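Local coordinates for protein Cd1 (Flavonifractor plautii, PDB 7D39) that binds flavin mononucleotide and, as a flavone reductase, probably acts as an ene-reductase that initiates flavone and flavonol breakdown in gut bacteria, at residues 75-89 / 130-144. Sequence-based numbering, arbitrary orientation.
Sequences DKMLDADGIVFSTPI and DPRILKDKVISFMSV. With FMN (flavin mononucleotide), chain B.
Arg132 reaches from the short helix 131-134 to the end of helix 70-79, its guanidinium gripped along the edge by three carboxylates. NE and NH2 both point at the syn lone pair of OD2 of Asp130, the N-cap residue of the short helix, whose OD1 makes a weak capping bond to Arg132 N; NH1 donates to Asp79 OD1 (2.6 Å), arriving from above that carboxylate, whereas NH2 makes a longer bond to Asp75 OD1 on its anti side (3.3 Å). Leu78 CB lies over one face of the guanidinium, nearer its border than its centre. A leucine in place of Arg132 would probably leave these three aspartates close together without their shared counter-charge. Next along the chain, Ile133 CG1 meets Leu78 CD1. Two lysines then bind carbonyls at the end of the helix and in the turn that follows: Lys135 NZ donates to Leu78 O, and Lys137, folded back at its last two torsions (chi3 -53°, chi4 -55°), brings NZ to Ala80 O at 2.7 Å, almost in line with the C=O, so that the buried ammonium has a carbonyl partner there, with a weak second bond to Leu78 O.

From Val138 on, the chain runs parallel to strand 82-88, the two strand axes 12° apart and 4.6 Å at closest approach. Backbone bonds alternate, Ser140 N to Ile83 O and Phe85 N to Ser140 O, in register from Gly82 with Val138 to Pro88 with Val144. Ile139 CD1 packs on Ile83 CG2, and Phe141 CD1 comes against Phe85 CB at 3.6 Å. On the other face, Met142, a selenomethionine, curls its methyl CE against Val84 CG1. Val144 O accepts from Ile89 N and FMN O4' (2.8 Å), while FMN O2' donates to Ile89 O; the C-terminal strand ends thus hold the ribityl chain, as in flavodoxin-like folds. Strand 2-7 flanks 82-88 and strand 167-174 flanks 138-144, with Phe98 of helix 96-109 against Phe85 and Phe141, and helix 184-202 on Val84, Val138, Ser140 and Met142.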
loop_
_atom_site.group_PDB
_atom_site.type_symbol
_atom_site.label_atom_id
_atom_site.label_comp_id
_atom_site.label_asym_id
_atom_site.label_seq_id
_atom_site.Cartn_x
_atom_site.Cartn_y
_atom_site.Cartn_z
ATOM N N ASP A 75 14.125 -6.107 2.194
ATOM C CA ASP A 75 14.561 -7.325 2.872
ATOM C C ASP A 75 14.042 -7.361 4.301
ATOM O O ASP A 75 13.598 -8.408 4.781
ATOM C CB ASP A 75 16.090 -7.450 2.877
ATOM C CG ASP A 75 16.677 -7.677 1.501
ATOM O OD1 ASP A 75 16.173 -8.539 0.747
ATOM O OD2 ASP A 75 17.669 -6.993 1.169
ATOM N N LYS A 76 14.098 -6.227 5.001
ATOM C CA LYS A 76 13.627 -6.205 6.385
ATOM C C LYS A 76 12.137 -6.485 6.451
ATOM O O LYS A 76 11.675 -7.244 7.308
ATOM C CB LYS A 76 13.931 -4.859 7.050
ATOM C CG LYS A 76 15.398 -4.428 7.077
ATOM C CD LYS A 76 16.281 -5.372 7.875
ATOM C CE LYS A 76 15.846 -5.465 9.307
ATOM N NZ LYS A 76 16.894 -6.137 10.123
HETATM N N MSE A 77 11.365 -5.878 5.559
HETATM C CA MSE A 77 9.935 -6.094 5.581
HETATM C C MSE A 77 9.605 -7.552 5.271
HETATM O O MSE A 77 8.683 -8.109 5.849
HETATM C CB MSE A 77 9.242 -5.164 4.603
HETATM C CG MSE A 77 9.418 -3.711 4.961
HETATM SE SE MSE A 77 8.788 -2.486 3.561
HETATM C CE MSE A 77 6.903 -2.324 4.089
ATOM N N LEU A 78 10.384 -8.174 4.381
ATOM C CA LEU A 78 10.123 -9.563 4.010
ATOM C C LEU A 78 10.449 -10.523 5.145
ATOM O O LEU A 78 9.839 -11.592 5.239
ATOM C CB LEU A 78 10.920 -9.941 2.754
ATOM C CG LEU A 78 10.458 -9.384 1.399
ATOM C CD1 LEU A 78 11.493 -9.648 0.325
ATOM C CD2 LEU A 78 9.124 -9.995 0.995
ATOM N N ASP A 79 11.409 -10.177 6.000
ATOM C CA ASP A 79 11.741 -11.020 7.139
ATOM C C ASP A 79 10.739 -10.910 8.278
ATOM O O ASP A 79 10.800 -11.724 9.201
ATOM C CB ASP A 79 13.130 -10.680 7.685
ATOM C CG ASP A 79 14.257 -11.304 6.878
ATOM O OD1 ASP A 79 14.008 -12.273 6.122
ATOM O OD2 ASP A 79 15.404 -10.817 7.015
ATOM N N ALA A 80 9.848 -9.927 8.251
ATOM C CA ALA A 80 8.888 -9.719 9.330
ATOM C C ALA A 80 7.617 -10.518 9.079
ATOM O O ALA A 80 7.174 -10.672 7.940
ATOM C CB ALA A 80 8.538 -8.236 9.469
ATOM N N ASP A 81 7.029 -11.033 10.159
ATOM C CA ASP A 81 5.745 -11.709 10.026
ATOM C C ASP A 81 4.593 -10.716 10.006
ATOM O O ASP A 81 3.541 -11.003 9.425
ATOM C CB ASP A 81 5.560 -12.722 11.159
ATOM C CG ASP A 81 6.716 -13.718 11.254
ATOM O OD1 ASP A 81 6.926 -14.517 10.305
ATOM O OD2 ASP A 81 7.416 -13.709 12.285
ATOM N N GLY A 82 4.783 -9.551 10.621
ATOM C CA GLY A 82 3.779 -8.506 10.646
ATOM C C GLY A 82 4.480 -7.167 10.737
ATOM O O GLY A 82 5.617 -7.072 11.208
ATOM N N ILE A 83 3.793 -6.132 10.252
ATOM C CA ILE A 83 4.372 -4.801 10.090
ATOM C C ILE A 83 3.379 -3.754 10.568
ATOM O O ILE A 83 2.186 -3.817 10.247
ATOM C CB ILE A 83 4.754 -4.501 8.628
ATOM C CG1 ILE A 83 5.727 -5.527 8.083
ATOM C CG2 ILE A 83 5.323 -3.112 8.490
ATOM C CD1 ILE A 83 6.082 -5.264 6.649
ATOM N N VAL A 84 3.898 -2.764 11.287
ATOM C CA VAL A 84 3.157 -1.586 11.718
ATOM C C VAL A 84 3.870 -0.376 11.133
ATOM O O VAL A 84 5.064 -0.169 11.378
ATOM C CB VAL A 84 3.070 -1.495 13.254
ATOM C CG1 VAL A 84 2.150 -0.381 13.677
ATOM C CG2 VAL A 84 2.560 -2.779 13.795
ATOM N N PHE A 85 3.170 0.401 10.344
ATOM C CA PHE A 85 3.700 1.502 9.610
ATOM C C PHE A 85 2.980 2.772 10.008
ATOM O O PHE A 85 1.813 2.910 9.764
ATOM C CB PHE A 85 3.494 1.226 8.130
ATOM C CG PHE A 85 4.413 1.961 7.227
ATOM C CD1 PHE A 85 4.943 1.345 6.134
ATOM C CD2 PHE A 85 4.733 3.260 7.461
ATOM C CE1 PHE A 85 5.778 2.009 5.304
ATOM C CE2 PHE A 85 5.557 3.930 6.627
ATOM C CZ PHE A 85 6.083 3.315 5.554
ATOM N N SER A 86 3.690 3.693 10.615
ATOM C CA SER A 86 3.158 4.984 10.971
ATOM C C SER A 86 3.620 6.108 10.059
ATOM O O SER A 86 4.763 6.326 9.929
ATOM C CB SER A 86 3.470 5.295 12.417
ATOM O OG SER A 86 2.747 6.356 12.911
ATOM N N THR A 87 2.709 6.813 9.431
ATOM C CA THR A 87 3.081 7.838 8.469
ATOM C C THR A 87 2.452 9.170 8.832
ATOM O O THR A 87 1.289 9.224 9.240
ATOM C CB THR A 87 2.648 7.461 7.043
ATOM O OG1 THR A 87 3.057 8.492 6.132
ATOM C CG2 THR A 87 1.147 7.320 6.972
ATOM N N PRO A 88 3.206 10.258 8.726
ATOM C CA PRO A 88 2.591 11.590 8.745
ATOM C C PRO A 88 1.575 11.717 7.621
ATOM O O PRO A 88 1.624 11.000 6.623
ATOM C CB PRO A 88 3.769 12.542 8.516
ATOM C CG PRO A 88 4.995 11.726 8.667
ATOM C CD PRO A 88 4.653 10.299 8.465
ATOM N N ILE A 89 0.659 12.658 7.787
ATOM C CA ILE A 89 -0.272 13.050 6.739
ATOM C C ILE A 89 0.259 14.333 6.100
ATOM O O ILE A 89 0.518 15.317 6.804
ATOM C CB ILE A 89 -1.686 13.252 7.298
ATOM C CG1 ILE A 89 -2.176 11.967 7.950
ATOM C CG2 ILE A 89 -2.625 13.723 6.188
ATOM C CD1 ILE A 89 -3.539 12.063 8.583
ATOM N N ASP A 130 13.027 -15.380 -4.730
ATOM C CA ASP A 130 12.813 -15.466 -3.285
ATOM C C ASP A 130 11.565 -15.999 -2.601
ATOM O O ASP A 130 10.508 -15.348 -2.662
ATOM C CB ASP A 130 13.128 -14.037 -2.845
ATOM C CG ASP A 130 13.354 -13.901 -1.326
ATOM O OD1 ASP A 130 12.796 -14.687 -0.535
ATOM O OD2 ASP A 130 14.089 -12.977 -0.921
ATOM N N PRO A 131 11.636 -17.160 -1.954
ATOM C CA PRO A 131 10.436 -17.701 -1.293
ATOM C C PRO A 131 9.726 -16.687 -0.418
ATOM O O PRO A 131 8.491 -16.621 -0.419
ATOM C CB PRO A 131 10.994 -18.859 -0.456
ATOM C CG PRO A 131 12.276 -19.212 -1.098
ATOM C CD PRO A 131 12.840 -17.937 -1.642
ATOM N N ARG A 132 10.484 -15.889 0.335
ATOM C CA ARG A 132 9.878 -14.901 1.219
ATOM C C ARG A 132 8.861 -14.040 0.490
ATOM O O ARG A 132 7.850 -13.644 1.077
ATOM C CB ARG A 132 10.967 -14.026 1.833
ATOM C CG ARG A 132 11.858 -14.754 2.809
ATOM C CD ARG A 132 12.860 -13.799 3.386
ATOM N NE ARG A 132 13.556 -13.098 2.314
ATOM C CZ ARG A 132 14.266 -11.992 2.485
ATOM N NH1 ARG A 132 14.375 -11.443 3.693
ATOM N NH2 ARG A 132 14.860 -11.431 1.445
ATOM N N ILE A 133 9.092 -13.774 -0.798
ATOM C CA ILE A 133 8.295 -12.788 -1.524
ATOM C C ILE A 133 6.825 -13.179 -1.572
ATOM O O ILE A 133 5.945 -12.313 -1.533
ATOM C CB ILE A 133 8.861 -12.590 -2.938
ATOM C CG1 ILE A 133 10.154 -11.783 -2.866
ATOM C CG2 ILE A 133 7.844 -11.894 -3.813
ATOM C CD1 ILE A 133 10.972 -11.870 -4.124
ATOM N N LEU A 134 6.530 -14.474 -1.692
ATOM C CA LEU A 134 5.149 -14.932 -1.766
ATOM C C LEU A 134 4.557 -15.298 -0.410
ATOM O O LEU A 134 3.368 -15.615 -0.337
ATOM C CB LEU A 134 5.049 -16.131 -2.698
ATOM C CG LEU A 134 5.252 -15.741 -4.154
ATOM C CD1 LEU A 134 5.138 -16.958 -5.066
ATOM C CD2 LEU A 134 4.231 -14.684 -4.522
ATOM N N LYS A 135 5.352 -15.258 0.656
ATOM C CA LYS A 135 4.859 -15.526 2.002
ATOM C C LYS A 135 3.720 -14.577 2.369
ATOM O O LYS A 135 3.803 -13.369 2.146
ATOM C CB LYS A 135 6.014 -15.368 2.994
ATOM C CG LYS A 135 6.119 -16.440 4.050
ATOM C CD LYS A 135 6.710 -15.871 5.349
ATOM C CE LYS A 135 8.024 -15.119 5.109
ATOM N NZ LYS A 135 8.514 -14.381 6.320
ATOM N N ASP A 136 2.649 -15.126 2.935
ATOM C CA ASP A 136 1.583 -14.278 3.456
ATOM C C ASP A 136 2.120 -13.385 4.569
ATOM O O ASP A 136 3.084 -13.727 5.253
ATOM C CB ASP A 136 0.434 -15.134 3.984
ATOM C CG ASP A 136 -0.455 -15.664 2.876
ATOM O OD1 ASP A 136 -0.628 -14.966 1.854
ATOM O OD2 ASP A 136 -0.989 -16.779 3.029
ATOM N N LYS A 137 1.487 -12.225 4.751
ATOM C CA LYS A 137 1.966 -11.237 5.716
ATOM C C LYS A 137 0.807 -10.350 6.152
ATOM O O LYS A 137 -0.125 -10.101 5.378
ATOM C CB LYS A 137 3.106 -10.366 5.138
ATOM C CG LYS A 137 3.930 -9.639 6.213
ATOM C CD LYS A 137 5.052 -8.795 5.627
ATOM C CE LYS A 137 5.939 -9.593 4.680
ATOM N NZ LYS A 137 6.507 -10.819 5.319
ATOM N N VAL A 138 0.872 -9.872 7.404
ATOM C CA VAL A 138 -0.103 -8.919 7.934
ATOM C C VAL A 138 0.577 -7.574 8.142
ATOM O O VAL A 138 1.776 -7.504 8.437
ATOM C CB VAL A 138 -0.751 -9.394 9.255
ATOM C CG1 VAL A 138 -1.661 -10.609 9.026
ATOM C CG2 VAL A 138 0.315 -9.702 10.284
ATOM N N ILE A 139 -0.203 -6.502 7.996
ATOM C CA ILE A 139 0.299 -5.137 8.092
ATOM C C ILE A 139 -0.809 -4.253 8.645
ATOM O O ILE A 139 -1.990 -4.448 8.344
ATOM C CB ILE A 139 0.800 -4.611 6.725
ATOM C CG1 ILE A 139 1.427 -3.217 6.869
ATOM C CG2 ILE A 139 -0.348 -4.606 5.695
ATOM C CD1 ILE A 139 2.464 -2.879 5.793
ATOM N N SER A 140 -0.420 -3.281 9.463
ATOM C CA SER A 140 -1.327 -2.267 9.967
ATOM C C SER A 140 -0.702 -0.897 9.771
ATOM O O SER A 140 0.526 -0.746 9.764
ATOM C CB SER A 140 -1.660 -2.497 11.438
ATOM O OG SER A 140 -2.564 -3.592 11.574
ATOM N N PHE A 141 -1.563 0.103 9.613
ATOM C CA PHE A 141 -1.140 1.460 9.324
ATOM C C PHE A 141 -1.734 2.422 10.336
ATOM O O PHE A 141 -2.851 2.234 10.818
ATOM C CB PHE A 141 -1.577 1.885 7.925
ATOM C CG PHE A 141 -1.007 1.032 6.827
ATOM C CD1 PHE A 141 0.297 1.212 6.409
ATOM C CD2 PHE A 141 -1.780 0.071 6.208
ATOM C CE1 PHE A 141 0.821 0.442 5.391
ATOM C CE2 PHE A 141 -1.261 -0.698 5.166
ATOM C CZ PHE A 141 0.035 -0.518 4.776
HETATM N N MSE A 142 -0.982 3.466 10.628
HETATM C CA MSE A 142 -1.498 4.581 11.397
HETATM C C MSE A 142 -1.099 5.827 10.636
HETATM O O MSE A 142 0.052 5.957 10.255
HETATM C CB MSE A 142 -0.928 4.585 12.810
HETATM C CG MSE A 142 -1.185 3.306 13.588
HETATM SE SE MSE A 142 -0.525 3.430 15.450
HETATM C CE MSE A 142 1.374 3.149 15.092
ATOM N N SER A 143 -2.050 6.717 10.375
ATOM C CA SER A 143 -1.774 7.998 9.745
ATOM C C SER A 143 -2.010 9.081 10.780
ATOM O O SER A 143 -3.080 9.128 11.392
ATOM C CB SER A 143 -2.669 8.229 8.524
ATOM O OG SER A 143 -2.506 7.204 7.569
ATOM N N VAL A 144 -1.006 9.928 10.992
ATOM C CA VAL A 144 -1.017 10.933 12.052
ATOM C C VAL A 144 -0.878 12.305 11.416
ATOM O O VAL A 144 0.132 12.592 10.764
ATOM C CB VAL A 144 0.104 10.700 13.076
ATOM C CG1 VAL A 144 -0.033 11.681 14.231
ATOM C CG2 VAL A 144 0.090 9.244 13.570
HETATM N N1 FMN B . -1.545 17.442 8.729
HETATM C C2 FMN B . -2.812 17.169 8.452
HETATM O O2 FMN B . -3.432 16.838 9.466
HETATM N N3 FMN B . -3.320 17.273 7.193
HETATM C C4 FMN B . -2.494 17.636 6.185
HETATM O O4 FMN B . -2.803 17.771 5.016
HETATM C C4A FMN B . -1.088 17.947 6.484
HETATM N N5 FMN B . -0.230 18.317 5.565
HETATM C C5A FMN B . 1.057 18.565 5.803
HETATM C C6 FMN B . 1.943 18.945 4.811
HETATM C C7 FMN B . 3.279 19.201 5.087
HETATM C C7M FMN B . 4.228 19.627 3.997
HETATM C C8 FMN B . 3.761 19.092 6.486
HETATM C C8M FMN B . 5.200 19.390 6.806
HETATM C C9 FMN B . 2.864 18.722 7.473
HETATM C C9A FMN B . 1.543 18.448 7.181
HETATM N N10 FMN B . 0.640 18.097 8.191
HETATM C C10 FMN B . -0.659 17.817 7.843
HETATM C "C1'" FMN B . 1.143 17.947 9.552
HETATM C "C2'" FMN B . 1.853 16.598 9.732
HETATM O "O2'" FMN B . 0.989 15.491 9.566
HETATM C "C3'" FMN B . 2.598 16.553 11.099
HETATM O "O3'" FMN B . 3.603 17.526 11.162
HETATM C "C4'" FMN B . 3.151 15.144 11.427
HETATM O "O4'" FMN B . 2.128 14.237 11.797
HETATM C "C5'" FMN B . 4.228 15.235 12.495
HETATM O "O5'" FMN B . 4.745 13.998 12.846
HETATM P P FMN B . 6.095 13.621 13.413
HETATM O O1P FMN B . 6.190 12.237 13.446
HETATM O O2P FMN B . 7.055 14.149 12.534
HETATM O O3P FMN B . 6.011 14.160 14.733
#